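Local coordinates for major capsid protein P2 (Pseudoalteromonas phage pm2, PDB 2VVF), which forms the outer protein shell of a membrane-containing marine phage as a homotrimeric major capsid protein built from two jelly rolls, at residues I175-A180 with N217-D222; R147-K152 with Q253-V258. All blocks are in the same frame, centred on the assembly; numbering follows the deposited sequence.

Contact 1 (I175-A180 with N217-D222); sequences IHIKAA and NTYTID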
ATOM      1  N   ILE A 175      18.755   2.977  12.816  1.00 23.55           N
ATOM      2  CA  ILE A 175      19.927   2.397  13.459  1.00 23.30           C
ATOM      3  C   ILE A 175      19.606   0.941  13.773  1.00 27.22           C
ATOM      4  O   ILE A 175      18.585   0.644  14.388  1.00 26.66           O
ATOM      5  CB  ILE A 175      20.313   3.168  14.732  1.00 26.30           C
ATOM      6  CG1 ILE A 175      20.693   4.610  14.394  1.00 26.58           C
ATOM      7  CG2 ILE A 175      21.455   2.467  15.453  1.00 26.90           C
ATOM      8  CD1 ILE A 175      20.671   5.541  15.592  1.00 32.31           C
ATOM      9  N   HIS A 176      20.459   0.034  13.318  1.00 24.13           N
ATOM     10  CA  HIS A 176      20.238  -1.387  13.550  1.00 24.06           C
ATOM     11  C   HIS A 176      21.321  -1.988  14.432  1.00 28.38           C
ATOM     12  O   HIS A 176      22.485  -2.049  14.043  1.00 27.88           O
ATOM     13  CB  HIS A 176      20.164  -2.145  12.223  1.00 24.79           C
ATOM     14  CG  HIS A 176      19.266  -1.505  11.211  1.00 27.93           C
ATOM     15  ND1 HIS A 176      17.915  -1.766  11.145  1.00 29.70           N
ATOM     16  CD2 HIS A 176      19.525  -0.611  10.228  1.00 29.56           C
ATOM     17  CE1 HIS A 176      17.380  -1.061  10.164  1.00 28.97           C
ATOM     18  NE2 HIS A 176      18.336  -0.353   9.592  1.00 29.29           N
ATOM     19  N   ILE A 177      20.929  -2.431  15.621  1.00 25.49           N
ATOM     20  CA  ILE A 177      21.860  -3.048  16.555  1.00 25.47           C
ATOM     21  C   ILE A 177      21.844  -4.561  16.364  1.00 29.86           C
ATOM     22  O   ILE A 177      20.866  -5.231  16.696  1.00 29.23           O
ATOM     23  CB  ILE A 177      21.537  -2.664  18.010  1.00 28.56           C
ATOM     24  CG1 ILE A 177      21.642  -1.149  18.196  1.00 28.89           C
ATOM     25  CG2 ILE A 177      22.459  -3.400  18.975  1.00 29.22           C
ATOM     26  CD1 ILE A 177      20.602  -0.578  19.133  1.00 35.54           C
ATOM     27  N   LYS A 178      22.925  -5.091  15.803  1.00 27.13           N
ATOM     28  CA  LYS A 178      23.027  -6.522  15.552  1.00 27.16           C
ATOM     29  C   LYS A 178      23.687  -7.248  16.716  1.00 32.13           C
ATOM     30  O   LYS A 178      24.914  -7.326  16.800  1.00 31.69           O
ATOM     31  CB  LYS A 178      23.793  -6.782  14.256  1.00 29.45           C
ATOM     32  CG  LYS A 178      23.131  -6.197  13.019  1.00 39.97           C
ATOM     33  CD  LYS A 178      23.247  -7.145  11.837  1.00 48.52           C
ATOM     34  CE  LYS A 178      24.525  -6.901  11.054  1.00 57.89           C
ATOM     35  NZ  LYS A 178      24.732  -7.924   9.994  1.00 66.76           N
ATOM     36  N   ALA A 179      22.858  -7.773  17.611  1.00 29.66           N
ATOM     37  CA  ALA A 179      23.326  -8.507  18.782  1.00 29.77           C
ATOM     38  C   ALA A 179      22.238  -9.492  19.190  1.00 34.45           C
ATOM     39  O   ALA A 179      21.058  -9.254  18.940  1.00 34.26           O
ATOM     40  CB  ALA A 179      23.635  -7.547  19.922  1.00 30.49           C
ATOM     41  N   ALA A 180      22.634 -10.598  19.812  1.00 31.41           N
ATOM     42  CA  ALA A 180      21.677 -11.627  20.204  1.00 31.34           C
ATOM     43  C   ALA A 180      21.075 -11.481  21.602  1.00 35.39           C
ATOM     44  O   ALA A 180      20.085 -12.142  21.920  1.00 35.15           O
ATOM     45  CB  ALA A 180      22.286 -13.009  20.029  1.00 32.03           C
ATOM     46  N   ASN A 217      18.049 -11.320  15.770  1.00 26.71           N
ATOM     47  CA  ASN A 217      19.188 -10.784  16.508  1.00 26.16           C
ATOM     48  C   ASN A 217      19.490  -9.337  16.133  1.00 28.97           C
ATOM     49  O   ASN A 217      20.652  -8.945  16.012  1.00 28.55           O
ATOM     50  CB  ASN A 217      20.424 -11.662  16.296  1.00 26.83           C
ATOM     51  CG  ASN A 217      20.151 -13.128  16.581  1.00 48.78           C
ATOM     52  OD1 ASN A 217      19.590 -13.477  17.620  1.00 42.12           O
ATOM     53  ND2 ASN A 217      20.535 -13.993  15.651  1.00 41.55           N
ATOM     54  N   THR A 218      18.432  -8.548  15.966  1.00 24.80           N
ATOM     55  CA  THR A 218      18.561  -7.143  15.603  1.00 24.18           C
ATOM     56  C   THR A 218      17.540  -6.272  16.319  1.00 27.45           C
ATOM     57  O   THR A 218      16.360  -6.611  16.379  1.00 27.03           O
ATOM     58  CB  THR A 218      18.430  -6.930  14.083  1.00 30.34           C
ATOM     59  OG1 THR A 218      19.194  -7.919  13.384  1.00 29.76           O
ATOM     60  CG2 THR A 218      18.924  -5.540  13.710  1.00 28.25           C
ATOM     61  N   TYR A 219      17.994  -5.126  16.818  1.00 23.44           N
ATOM     62  CA  TYR A 219      17.114  -4.155  17.452  1.00 22.72           C
ATOM     63  C   TYR A 219      17.126  -2.929  16.550  1.00 26.15           C
ATOM     64  O   TYR A 219      18.104  -2.183  16.516  1.00 25.50           O
ATOM     65  CB  TYR A 219      17.610  -3.784  18.847  1.00 23.63           C
ATOM     66  CG  TYR A 219      16.600  -3.015  19.668  1.00 24.94           C
ATOM     67  CD1 TYR A 219      15.836  -3.653  20.640  1.00 26.79           C
ATOM     68  CD2 TYR A 219      16.407  -1.654  19.471  1.00 25.55           C
ATOM     69  CE1 TYR A 219      14.911  -2.956  21.392  1.00 27.35           C
ATOM     70  CE2 TYR A 219      15.487  -0.947  20.220  1.00 26.35           C
ATOM     71  CZ  TYR A 219      14.742  -1.602  21.179  1.00 33.45           C
ATOM     72  OH  TYR A 219      13.823  -0.902  21.927  1.00 34.02           O
ATOM     73  N   THR A 220      16.056  -2.762  15.781  1.00 22.60           N
ATOM     74  CA  THR A 220      15.960  -1.662  14.833  1.00 22.27           C
ATOM     75  C   THR A 220      15.260  -0.430  15.389  1.00 26.55           C
ATOM     76  O   THR A 220      14.154  -0.516  15.930  1.00 26.23           O
ATOM     77  CB  THR A 220      15.307  -2.118  13.512  1.00 27.91           C
ATOM     78  OG1 THR A 220      16.174  -3.041  12.839  1.00 26.21           O
ATOM     79  CG2 THR A 220      15.036  -0.924  12.609  1.00 25.40           C
ATOM     80  N   ILE A 221      15.908   0.719  15.229  1.00 23.24           N
ATOM     81  CA  ILE A 221      15.342   1.994  15.645  1.00 23.09           C
ATOM     82  C   ILE A 221      15.011   2.771  14.378  1.00 27.16           C
ATOM     83  O   ILE A 221      15.839   3.524  13.864  1.00 26.84           O
ATOM     84  CB  ILE A 221      16.302   2.778  16.552  1.00 26.27           C
ATOM     85  CG1 ILE A 221      16.415   2.101  17.919  1.00 26.79           C
ATOM     86  CG2 ILE A 221      15.832   4.220  16.703  1.00 26.67           C
ATOM     87  CD1 ILE A 221      17.461   2.719  18.819  1.00 33.74           C
ATOM     88  N   ASP A 222      13.813   2.535  13.854  1.00 23.69           N
ATOM     89  CA  ASP A 222      13.353   3.170  12.624  1.00 23.39           C
ATOM     90  C   ASP A 222      12.836   4.582  12.881  1.00 27.30           C
ATOM     91  O   ASP A 222      11.855   4.770  13.600  1.00 27.11           O
ATOM     92  CB  ASP A 222      12.251   2.320  11.990  1.00 25.12           C
ATOM     93  CG  ASP A 222      12.202   2.456  10.486  1.00 33.86           C
ATOM     94  OD1 ASP A 222      12.483   3.562   9.976  1.00 34.70           O
ATOM     95  OD2 ASP A 222      11.864   1.459   9.814  1.00 38.43           O
TER
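His-176 and Thr-220 face each other as a non-hydrogen-bonded pair of antiparallel strands in the C-terminal jelly roll, and their side chains supply the bond that the backbone omits there. With His-176 CG beside its own backbone N (chi1 -48°), the imidazole lies alongside the threonine, and ND1 meets Thr-220 OG1 at 2.7 Å, the hydroxyl sitting at the ring edge in the ring plane. Glu-259 takes the other ring nitrogen, NE2, so the imidazole is gripped at two points. The flanking pairs are closed by the main chain. Ile-177 N reaches Tyr-219 O at 3.0 Å in a nearly straight bond, Tyr-219 N returns to Ile-177 O, and Ile-175 and Ile-221 exchange a similar pair. Beyond Lys-178, whose ammonium is drawn off to Asp-64, the pairing frays into a weak bond from Ala-179 N to Asn-217 O.

The reverse face is apolar: Ile-177, Tyr-219 and Ile-221 pack against Val-182 and Val-185 of strand 182-189 in the facing sheet, and Ile-175 rests on Ile-256. Here the strands touch near the backbone, Ile-177 CB lying 4.2 Å from Tyr-219 CB, while the tyrosine hydroxyl reaches on to the carbonyl oxygen of Leu-198.

Contact 2 (R147-K152 with Q253-V258); sequences RRNFFK and QAEIIV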
ATOM      1  N   ARG A 147      24.774   3.774   3.956  1.00 22.39           N
ATOM      2  CA  ARG A 147      24.831   2.737   4.979  1.00 21.94           C
ATOM      3  C   ARG A 147      26.246   2.608   5.537  1.00 26.13           C
ATOM      4  O   ARG A 147      27.186   2.294   4.805  1.00 25.44           O
ATOM      5  CB  ARG A 147      24.364   1.404   4.392  1.00 20.95           C
ATOM      6  CG  ARG A 147      24.118   0.308   5.409  1.00 27.02           C
ATOM      7  CD  ARG A 147      24.114  -1.056   4.731  1.00 31.81           C
ATOM      8  NE  ARG A 147      23.472  -2.082   5.547  1.00 34.71           N
ATOM      9  CZ  ARG A 147      24.130  -2.936   6.324  1.00 46.09           C
ATOM     10  NH1 ARG A 147      25.453  -2.884   6.394  1.00 33.28           N
ATOM     11  NH2 ARG A 147      23.465  -3.838   7.033  1.00 32.44           N
ATOM     12  N   ARG A 148      26.391   2.862   6.835  1.00 23.28           N
ATOM     13  CA  ARG A 148      27.694   2.795   7.492  1.00 23.43           C
ATOM     14  C   ARG A 148      27.766   1.688   8.539  1.00 28.86           C
ATOM     15  O   ARG A 148      26.780   1.382   9.209  1.00 28.56           O
ATOM     16  CB  ARG A 148      28.065   4.145   8.109  1.00 22.56           C
ATOM     17  CG  ARG A 148      28.433   5.209   7.090  1.00 29.06           C
ATOM     18  CD  ARG A 148      29.186   4.611   5.909  1.00 33.65           C
ATOM     19  NE  ARG A 148      29.073   5.443   4.714  1.00 35.29           N
ATOM     20  CZ  ARG A 148      29.740   6.576   4.527  1.00 44.08           C
ATOM     21  NH1 ARG A 148      30.583   7.011   5.452  1.00 30.88           N
ATOM     22  NH2 ARG A 148      29.566   7.273   3.414  1.00 28.02           N
ATOM     23  N   ASN A 149      28.950   1.099   8.673  1.00 26.43           N
ATOM     24  CA  ASN A 149      29.179  -0.005   9.598  1.00 26.53           C
ATOM     25  C   ASN A 149      29.992   0.427  10.814  1.00 30.81           C
ATOM     26  O   ASN A 149      30.987   1.139  10.685  1.00 30.41           O
ATOM     27  CB  ASN A 149      29.920  -1.134   8.870  1.00 27.56           C
ATOM     28  CG  ASN A 149      29.407  -2.506   9.243  1.00 52.07           C
ATOM     29  OD1 ASN A 149      28.455  -2.640  10.014  1.00 48.90           O
ATOM     30  ND2 ASN A 149      30.034  -3.540   8.694  1.00 43.04           N
ATOM     31  N   PHE A 150      29.575  -0.032  11.991  1.00 27.71           N
ATOM     32  CA  PHE A 150      30.279   0.271  13.235  1.00 27.68           C
ATOM     33  C   PHE A 150      30.252  -0.949  14.155  1.00 32.03           C
ATOM     34  O   PHE A 150      29.246  -1.653  14.236  1.00 31.70           O
ATOM     35  CB  PHE A 150      29.650   1.472  13.947  1.00 29.43           C
ATOM     36  CG  PHE A 150      29.569   2.709  13.099  1.00 30.91           C
ATOM     37  CD1 PHE A 150      30.670   3.535  12.950  1.00 33.93           C
ATOM     38  CD2 PHE A 150      28.386   3.057  12.469  1.00 33.02           C
ATOM     39  CE1 PHE A 150      30.600   4.675  12.172  1.00 34.78           C
ATOM     40  CE2 PHE A 150      28.309   4.195  11.690  1.00 35.86           C
ATOM     41  CZ  PHE A 150      29.418   5.006  11.542  1.00 33.96           C
ATOM     42  N   PHE A 151      31.364  -1.202  14.838  1.00 28.85           N
ATOM     43  CA  PHE A 151      31.454  -2.335  15.751  1.00 28.77           C
ATOM     44  C   PHE A 151      31.735  -1.849  17.165  1.00 33.41           C
ATOM     45  O   PHE A 151      32.690  -1.111  17.401  1.00 33.10           O
ATOM     46  CB  PHE A 151      32.538  -3.314  15.294  1.00 30.34           C
ATOM     47  CG  PHE A 151      32.182  -4.068  14.046  1.00 31.67           C
ATOM     48  CD1 PHE A 151      31.604  -5.324  14.120  1.00 34.63           C
ATOM     49  CD2 PHE A 151      32.411  -3.513  12.796  1.00 33.60           C
ATOM     50  CE1 PHE A 151      31.268  -6.018  12.972  1.00 35.48           C
ATOM     51  CE2 PHE A 151      32.081  -4.201  11.645  1.00 36.30           C
ATOM     52  CZ  PHE A 151      31.508  -5.454  11.732  1.00 34.48           C
ATOM     53  N   LYS A 152      30.880  -2.242  18.102  1.00 30.08           N
ATOM     54  CA  LYS A 152      31.037  -1.814  19.481  1.00 29.78           C
ATOM     55  C   LYS A 152      30.759  -2.947  20.458  1.00 33.84           C
ATOM     56  O   LYS A 152      29.997  -3.865  20.159  1.00 33.33           O
ATOM     57  CB  LYS A 152      30.134  -0.615  19.774  1.00 31.90           C
ATOM     58  CG  LYS A 152      30.834   0.725  19.636  1.00 41.07           C
ATOM     59  CD  LYS A 152      30.118   1.626  18.651  1.00 47.81           C
ATOM     60  CE  LYS A 152      31.084   2.602  18.003  1.00 56.34           C
ATOM     61  NZ  LYS A 152      30.644   4.012  18.171  1.00 64.70           N
ATOM     62  N   GLN A 253      30.206  -8.378  20.953  1.00 33.57           N
ATOM     63  CA  GLN A 253      30.503  -7.225  20.117  1.00 32.74           C
ATOM     64  C   GLN A 253      29.367  -7.080  19.117  1.00 35.46           C
ATOM     65  O   GLN A 253      29.104  -7.981  18.318  1.00 34.58           O
ATOM     66  CB  GLN A 253      31.829  -7.387  19.374  1.00 33.97           C
ATOM     67  CG  GLN A 253      32.045  -6.313  18.315  1.00 45.26           C
ATOM     68  CD  GLN A 253      33.354  -6.463  17.572  1.00 59.06           C
ATOM     69  OE1 GLN A 253      34.371  -5.902  17.970  1.00 53.96           O
ATOM     70  NE2 GLN A 253      33.325  -7.190  16.463  1.00 49.07           N
ATOM     71  N   ALA A 254      28.672  -5.953  19.194  1.00 32.21           N
ATOM     72  CA  ALA A 254      27.542  -5.692  18.318  1.00 31.78           C
ATOM     73  C   ALA A 254      27.962  -4.944  17.066  1.00 34.72           C
ATOM     74  O   ALA A 254      28.863  -4.106  17.102  1.00 34.33           O
ATOM     75  CB  ALA A 254      26.480  -4.899  19.064  1.00 32.56           C
ATOM     76  N   GLU A 255      27.292  -5.238  15.960  1.00 30.57           N
ATOM     77  CA  GLU A 255      27.543  -4.521  14.721  1.00 29.80           C
ATOM     78  C   GLU A 255      26.428  -3.495  14.585  1.00 32.71           C
ATOM     79  O   GLU A 255      25.264  -3.854  14.402  1.00 32.19           O
ATOM     80  CB  GLU A 255      27.541  -5.464  13.516  1.00 31.03           C
ATOM     81  CG  GLU A 255      27.830  -4.746  12.205  1.00 39.63           C
ATOM     82  CD  GLU A 255      27.647  -5.625  10.984  1.00 53.95           C
ATOM     83  OE1 GLU A 255      27.569  -6.864  11.135  1.00 45.86           O
ATOM     84  OE2 GLU A 255      27.605  -5.071   9.865  1.00 44.49           O
ATOM     85  N   ILE A 256      26.778  -2.223  14.739  1.00 28.54           N
ATOM     86  CA  ILE A 256      25.798  -1.149  14.650  1.00 27.99           C
ATOM     87  C   ILE A 256      25.703  -0.606  13.227  1.00 30.83           C
ATOM     88  O   ILE A 256      26.664  -0.040  12.703  1.00 30.34           O
ATOM     89  CB  ILE A 256      26.096  -0.018  15.659  1.00 31.18           C
ATOM     90  CG1 ILE A 256      26.148  -0.563  17.091  1.00 31.68           C
ATOM     91  CG2 ILE A 256      25.047   1.080  15.551  1.00 31.83           C
ATOM     92  CD1 ILE A 256      24.887  -1.270  17.528  1.00 40.00           C
ATOM     93  N   ILE A 257      24.538  -0.775  12.609  1.00 26.56           N
ATOM     94  CA  ILE A 257      24.306  -0.281  11.257  1.00 25.85           C
ATOM     95  C   ILE A 257      23.576   1.053  11.324  1.00 28.78           C
ATOM     96  O   ILE A 257      22.505   1.151  11.919  1.00 28.42           O
ATOM     97  CB  ILE A 257      23.505  -1.293  10.413  1.00 28.85           C
ATOM     98  CG1 ILE A 257      24.146  -2.679  10.493  1.00 29.19           C
ATOM     99  CG2 ILE A 257      23.413  -0.828   8.964  1.00 29.31           C
ATOM    100  CD1 ILE A 257      25.593  -2.698  10.072  1.00 36.27           C
ATOM    101  N   VAL A 258      24.161   2.082  10.721  1.00 24.65           N
ATOM    102  CA  VAL A 258      23.545   3.403  10.709  1.00 23.99           C
ATOM    103  C   VAL A 258      23.252   3.838   9.280  1.00 27.54           C
ATOM    104  O   VAL A 258      24.161   3.968   8.462  1.00 27.03           O
ATOM    105  CB  VAL A 258      24.412   4.442  11.439  1.00 27.57           C
ATOM    106  CG1 VAL A 258      23.702   5.790  11.488  1.00 27.24           C
ATOM    107  CG2 VAL A 258      24.761   3.959  12.835  1.00 27.30           C
TER
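Six main-chain hydrogen bonds join Arg-148, Phe-150 and Lys-152 to Val-258, Ile-256 and Ala-254, a reciprocal pair at each step. The two at Arg-148 and Val-258 are nearly straight, Arg-148 N lying 3.0 Å from Val-258 O; at the middle pair, the bond from Phe-150 N to Ile-256 O is weak.

Charged and polar groups lie with apolar ones on the face of Asn-149, Phe-151, Glu-255 and Ile-257. The extended Arg-147 chain brings its guanidinium flat against Ile-257, whose CG2 sits 3.4 Å above the centre of that plane. This covers one face of the group, while NH1 bonds outward to the carbonyl oxygen of Thr-58. Glu-255 has CG anti to its backbone N (chi1 -179°), which lays the methylene over the Phe-151 ring in a CH-pi contact, CG 4.1 Å from the ring centroid. The two side chains run side by side, with carboxylate and ring planes only 20° apart. Gln-253 comes across the same aromatic, NE2 3.5 Å from Phe-151 CD1.

On the face of Phe-150, Ile-256 and Val-258 the contact across the strands is apolar. Phe-150 CE2 meets Val-258 CG2 at 3.7 Å, and Leu-164 and Pro-165 also touch the ring; Lys-152 NZ, on the same face, goes to Asp-163. This is the pairing of the first and last strands, B and I, in the BIDG sheet of a viral jelly roll, here the C-terminal one of the double jelly-roll subunit.

Strand 171-178 lies between strands 218-222 and 252-263, so contact 1 and contact 2 are successive parts of one sheet, their centres about 9 Å apart. The backbone carries the pairing across: His-176 N lies 2.7 Å from Ile-257 O, a probable hydrogen bond. Side chains join on both faces. On the apolar one, Ile-177 CG1 packs 3.3 Å from Ile-256 CD1; on the other, Lys-178 NZ is 3.2 Å from Glu-255 OE1, a long, weak ion pair beside the stronger one to Asp-64. Contact 2 spans the longer sequence separation and encloses contact 1. The calcium ion, bound through Ala-105, Pro-141 and Trp-143, involves neither contact.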